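PDB 3RCN: beta-N-acetylhexosaminidase from Arthrobacter aurescens, which probably hydrolyses terminal non-reducing N-acetyl-D-hexosamine residues from N-acetyl-beta-D-hexosaminides. Local coordinates for residues Gly51-Asp56 with Glu123-Pro128; Leu109-Leu114 with His502-Glu507. All blocks are in the same frame, centred on the assembly; numbering follows the deposited sequence.

Interaction 1 (Gly51-Asp56 with Glu123-Pro128)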
loop_
_atom_site.group_PDB
_atom_site.type_symbol
_atom_site.label_atom_id
_atom_site.label_comp_id
_atom_site.label_asym_id
_atom_site.label_seq_id
_atom_site.Cartn_x
_atom_site.Cartn_y
_atom_site.Cartn_z
ATOM N N GLY A 51 -0.846 17.811 -1.652
ATOM C CA GLY A 51 -1.517 16.782 -0.894
ATOM C C GLY A 51 -1.346 16.995 0.600
ATOM O O GLY A 51 -2.284 16.819 1.381
ATOM N N ALA A 52 -0.148 17.378 1.019
ATOM C CA ALA A 52 0.085 17.498 2.454
ATOM C C ALA A 52 -0.493 18.779 3.061
ATOM O O ALA A 52 -0.861 18.781 4.224
ATOM C CB ALA A 52 1.563 17.354 2.783
ATOM N N THR A 53 -0.473 19.875 2.304
ATOM C CA THR A 53 -1.022 21.152 2.752
ATOM C C THR A 53 -2.449 21.538 2.349
ATOM O O THR A 53 -3.006 22.466 2.919
ATOM C CB THR A 53 -0.169 22.313 2.234
ATOM O OG1 THR A 53 -0.349 22.431 0.814
ATOM C CG2 THR A 53 1.297 22.107 2.582
ATOM N N GLY A 54 -3.055 20.835 1.403
ATOM C CA GLY A 54 -4.285 21.333 0.806
ATOM C C GLY A 54 -4.132 22.624 -0.011
ATOM O O GLY A 54 -5.127 23.222 -0.425
ATOM N N TRP A 55 -2.907 23.077 -0.263
ATOM C CA TRP A 55 -2.732 24.287 -1.080
ATOM C C TRP A 55 -2.850 24.061 -2.598
ATOM O O TRP A 55 -2.640 22.950 -3.090
ATOM C CB TRP A 55 -1.412 24.971 -0.770
ATOM C CG TRP A 55 -1.256 25.369 0.638
ATOM C CD1 TRP A 55 -2.246 25.580 1.544
ATOM C CD2 TRP A 55 -0.024 25.600 1.324
ATOM N NE1 TRP A 55 -1.708 25.939 2.755
ATOM C CE2 TRP A 55 -0.340 25.956 2.645
ATOM C CE3 TRP A 55 1.321 25.544 0.947
ATOM C CZ2 TRP A 55 0.633 26.250 3.593
ATOM C CZ3 TRP A 55 2.285 25.837 1.889
ATOM C CH2 TRP A 55 1.936 26.187 3.196
ATOM N N ASP A 56 -3.187 25.119 -3.329
ATOM C CA ASP A 56 -3.210 25.081 -4.798
ATOM C C ASP A 56 -1.825 24.908 -5.441
ATOM O O ASP A 56 -1.662 24.133 -6.382
ATOM C CB ASP A 56 -3.864 26.349 -5.354
ATOM C CG ASP A 56 -5.369 26.230 -5.463
ATOM O OD1 ASP A 56 -5.970 27.006 -6.233
ATOM O OD2 ASP A 56 -5.957 25.359 -4.788
ATOM N N GLU A 123 -2.582 27.065 8.406
ATOM C CA GLU A 123 -2.730 28.521 8.386
ATOM C C GLU A 123 -1.429 29.097 7.856
ATOM O O GLU A 123 -1.412 29.931 6.946
ATOM C CB GLU A 123 -3.043 29.073 9.777
ATOM C CG GLU A 123 -4.347 28.567 10.377
ATOM C CD GLU A 123 -5.544 28.778 9.459
ATOM O OE1 GLU A 123 -5.521 29.733 8.648
ATOM O OE2 GLU A 123 -6.506 27.983 9.546
ATOM N N GLY A 124 -0.332 28.607 8.418
ATOM C CA GLY A 124 0.966 28.834 7.830
ATOM C C GLY A 124 1.883 27.686 8.184
ATOM O O GLY A 124 1.692 26.984 9.183
ATOM N N TRP A 125 2.884 27.484 7.339
ATOM C CA TRP A 125 3.955 26.570 7.656
ATOM C C TRP A 125 5.177 27.430 7.634
ATOM O O TRP A 125 5.185 28.495 7.022
ATOM C CB TRP A 125 4.096 25.478 6.612
ATOM C CG TRP A 125 2.943 24.555 6.491
ATOM C CD1 TRP A 125 1.629 24.885 6.481
ATOM C CD2 TRP A 125 3.004 23.130 6.357
ATOM N NE1 TRP A 125 0.855 23.752 6.346
ATOM C CE2 TRP A 125 1.679 22.661 6.273
ATOM C CE3 TRP A 125 4.050 22.206 6.302
ATOM C CZ2 TRP A 125 1.370 21.307 6.132
ATOM C CZ3 TRP A 125 3.741 20.863 6.162
ATOM C CH2 TRP A 125 2.415 20.428 6.076
ATOM N N SER A 126 6.222 26.983 8.299
ATOM C CA SER A 126 7.438 27.755 8.285
ATOM C C SER A 126 8.655 26.947 7.874
ATOM O O SER A 126 8.853 25.819 8.325
ATOM C CB SER A 126 7.643 28.405 9.641
ATOM O OG SER A 126 6.642 29.374 9.840
ATOM N N VAL A 127 9.458 27.541 6.999
ATOM C CA VAL A 127 10.763 27.005 6.655
ATOM C C VAL A 127 11.842 27.849 7.316
ATOM O O VAL A 127 11.934 29.046 7.063
ATOM C CB VAL A 127 11.000 27.036 5.139
ATOM C CG1 VAL A 127 10.742 25.675 4.532
ATOM C CG2 VAL A 127 10.123 28.097 4.492
ATOM N N PRO A 128 12.659 27.232 8.179
ATOM C CA PRO A 128 13.777 27.976 8.766
ATOM C C PRO A 128 14.665 28.539 7.659
ATOM O O PRO A 128 14.794 27.902 6.622
ATOM C CB PRO A 128 14.526 26.909 9.573
ATOM C CG PRO A 128 14.009 25.591 9.078
ATOM C CD PRO A 128 12.611 25.836 8.641
#
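Trp125, on strand 125-134, sends its indole toward the end of helix 39-53, where it meets Thr53 and, just past the helix, Trp55. Trp125 CB lies 4.1 Å from Trp55 CH2, at the margin of the contact. CG bends beside the backbone N, anti to the carbonyl carbon (chi1 -64°), which carries the ring toward the helix. CG and CD1 then meet CZ2 and CH2, an edge of the six-membered ring of Trp55. The nearest approach is Trp125 CD1 to Trp55 CZ2 at 3.3 Å, and NE1 lies a little farther from the same carbon. This is an edge-to-face, or T-shaped, pair. The edge of the Trp55 six-membered ring points at the face of the Trp125 five-membered ring, with centroids 4.8 Å apart and planes at 69°.

Farther out, the six-membered ring of Trp125 meets Thr53. Thr53 CG2 stands over one face of Trp125, 3.9 Å from the centroid of the six-membered ring, in a CH-pi contact shifted toward the rim. On the same ring, Trp125 CZ2 also comes within 3.9 Å of Ala52 O.

The two receiving residues are tied to each other. Thr53 OG1 accepts from Trp55 N at 2.8 Å, which makes an ST turn. Thr53 OG1 also bonds to Leu49 O, so two partners fix its rotation and thereby the direction of CG2. Thr53 CB sits over the centre of one face of Trp55. Gly54, with positive phi, ends the helix between them.

All the touching residues are buried. Leu26 and Val122 also pack on Trp55, while Leu109 and Ala113 lie against Trp125. The contact joins a helix end to a strand of the mixed sheet within the alpha-beta half sandwich, the domain that accompanies the catalytic barrel in family 20.

Interaction 2 (Leu109-Leu114 with His502-Glu507)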
loop_
_atom_site.group_PDB
_atom_site.type_symbol
_atom_site.label_atom_id
_atom_site.label_comp_id
_atom_site.label_asym_id
_atom_site.label_seq_id
_atom_site.Cartn_x
_atom_site.Cartn_y
_atom_site.Cartn_z
ATOM N N LEU A 109 10.386 21.452 6.236
ATOM C CA LEU A 109 9.036 21.798 6.670
ATOM C C LEU A 109 8.526 20.918 7.810
ATOM O O LEU A 109 7.614 21.319 8.536
ATOM C CB LEU A 109 8.053 21.740 5.498
ATOM C CG LEU A 109 8.299 22.747 4.375
ATOM C CD1 LEU A 109 7.710 22.266 3.063
ATOM C CD2 LEU A 109 7.768 24.126 4.725
ATOM N N GLY A 110 9.109 19.733 7.965
ATOM C CA GLY A 110 8.722 18.802 9.015
ATOM C C GLY A 110 7.920 17.606 8.523
ATOM O O GLY A 110 7.452 17.608 7.383
ATOM N N PRO A 111 7.747 16.583 9.384
ATOM C CA PRO A 111 7.117 15.311 9.006
ATOM C C PRO A 111 5.709 15.439 8.425
ATOM O O PRO A 111 5.310 14.546 7.669
ATOM C CB PRO A 111 7.071 14.530 10.329
ATOM C CG PRO A 111 8.157 15.111 11.142
ATOM C CD PRO A 111 8.161 16.574 10.797
ATOM N N ALA A 112 4.968 16.500 8.751
ATOM C CA ALA A 112 3.595 16.606 8.237
ATOM C C ALA A 112 3.599 16.857 6.731
ATOM O O ALA A 112 2.605 16.627 6.037
ATOM C CB ALA A 112 2.810 17.682 8.960
ATOM N N ALA A 113 4.736 17.319 6.239
ATOM C CA ALA A 113 4.929 17.542 4.816
ATOM C C ALA A 113 5.008 16.233 4.027
ATOM O O ALA A 113 4.870 16.245 2.808
ATOM C CB ALA A 113 6.167 18.375 4.591
ATOM N N LEU A 114 5.212 15.111 4.724
ATOM C CA LEU A 114 5.263 13.781 4.096
ATOM C C LEU A 114 3.953 12.993 4.108
ATOM O O LEU A 114 3.886 11.878 3.581
ATOM C CB LEU A 114 6.334 12.929 4.775
ATOM C CG LEU A 114 7.702 13.599 4.780
ATOM C CD1 LEU A 114 8.688 12.818 5.620
ATOM C CD2 LEU A 114 8.177 13.734 3.354
ATOM N N HIS A 502 14.120 12.008 12.030
ATOM C CA HIS A 502 13.873 11.035 10.960
ATOM C C HIS A 502 12.902 9.887 11.240
ATOM O O HIS A 502 12.120 9.515 10.362
ATOM C CB HIS A 502 15.189 10.466 10.439
ATOM C CG HIS A 502 15.106 9.968 9.028
ATOM N ND1 HIS A 502 14.913 10.809 7.959
ATOM C CD2 HIS A 502 15.165 8.711 8.522
ATOM C CE1 HIS A 502 14.873 10.094 6.842
ATOM N NE2 HIS A 502 15.018 8.824 7.159
ATOM N N LEU A 503 12.953 9.308 12.435
ATOM C CA LEU A 503 11.982 8.272 12.772
ATOM C C LEU A 503 10.557 8.801 12.595
ATOM O O LEU A 503 9.662 8.058 12.188
ATOM C CB LEU A 503 12.171 7.761 14.201
ATOM C CG LEU A 503 13.352 6.844 14.530
ATOM C CD1 LEU A 503 13.128 6.236 15.902
ATOM C CD2 LEU A 503 13.548 5.738 13.476
ATOM N N ALA A 504 10.349 10.082 12.899
ATOM C CA ALA A 504 9.028 10.697 12.748
ATOM C C ALA A 504 8.645 10.804 11.279
ATOM O O ALA A 504 7.463 10.704 10.936
ATOM C CB ALA A 504 8.986 12.064 13.398
ATOM N N ARG A 505 9.649 11.010 10.419
ATOM C CA ARG A 505 9.427 11.053 8.970
ATOM C C ARG A 505 9.047 9.674 8.424
ATOM O O ARG A 505 8.137 9.558 7.593
ATOM C CB ARG A 505 10.665 11.557 8.243
ATOM C CG ARG A 505 11.010 13.006 8.494
ATOM C CD ARG A 505 12.307 13.380 7.770
ATOM N NE ARG A 505 12.934 14.555 8.360
ATOM C CZ ARG A 505 14.176 14.584 8.825
ATOM N NH1 ARG A 505 14.944 13.504 8.741
ATOM N NH2 ARG A 505 14.655 15.697 9.360
ATOM N N LEU A 506 9.743 8.635 8.887
ATOM C CA LEU A 506 9.390 7.268 8.514
ATOM C C LEU A 506 7.966 6.911 8.969
ATOM O O LEU A 506 7.209 6.253 8.244
ATOM C CB LEU A 506 10.387 6.269 9.093
ATOM C CG LEU A 506 11.845 6.382 8.642
ATOM C CD1 LEU A 506 12.667 5.291 9.279
ATOM C CD2 LEU A 506 11.986 6.331 7.128
ATOM N N GLU A 507 7.602 7.341 10.172
ATOM C CA GLU A 507 6.251 7.104 10.657
ATOM C C GLU A 507 5.251 7.791 9.746
ATOM O O GLU A 507 4.214 7.230 9.425
ATOM C CB GLU A 507 6.077 7.579 12.097
ATOM C CG GLU A 507 6.738 6.678 13.134
ATOM C CD GLU A 507 6.694 7.266 14.542
ATOM O OE1 GLU A 507 5.671 7.905 14.912
ATOM O OE2 GLU A 507 7.690 7.094 15.281
#
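Pro111 and Leu114 pack on Ala504 and Arg505 in an apolar contact between a short 3-10 turn and a helix. The turn, 111-114, follows helix 95-109 in the alpha-beta domain at the N-terminal end of the chain. Its partner is helix 491-508, which comes after the last strand of the catalytic alpha-beta barrel. The contact is therefore part of the seam between the two parts of the fold.

The backbones come close at Pro111. Pro111 CA lies 4.8 Å from Arg505 CA, near enough for the proline ring to rest on the helix backbone. Pro111 CB lies 3.9 Å from Ala504 O. Pro111 CG is 3.9 Å from Ala504 CB. Both pairs are van der Waals contacts.

Three residues after Pro111, Leu114 meets Arg505 by its side chain. Its CG stands beside the backbone N, anti to the carbonyl carbon (chi1 -55°). The branch does the touching through one methyl: Leu114 CD1 is 3.5 Å from Arg505 CB and slightly farther from CG. The two side chains run across one another, and the leucine meets only the aliphatic root of the arginine.

The turn is held by backbone bonds from Ala113 N to Gly110 O and from Leu114 N to Pro111 O. Met166 of helix 154-166 and Gln107 of helix 95-109 also pack against Arg505.

The charged end of Arg505 is engaged elsewhere. NH2 bonds to Gln9 O. His167 NE2 bonds to His502 NE2 and so helps to place the imidazole that receives NH1. The head group is thus held while its stem serves as an apolar surface. Arg505 NH1 donates to His502 ND1 at 2.8 Å, lying almost in the imidazole plane, with an N-H...N angle of 146°.

How the interactions relate
The two contacts have centres 14 Å apart and lie on the same side of the chain's centre. Their segments alternate along the chain, in the order 51-56, 109-114, 123-128 and 502-507. Three of these belong to the N-terminal alpha-beta domain, so interaction 1 is internal to it, while interaction 2 joins it to helix 491-508. They also touch directly. Val127 CG1 lies 3.4 Å from Leu109 CD2, and Ala52 CB packs on the carbonyl oxygens of Ala112 and Ala113. Trp125 reaches the same turn. Packing is thus continuous from the sheet of this domain, through the 3-10 turn, to the helix beside the barrel.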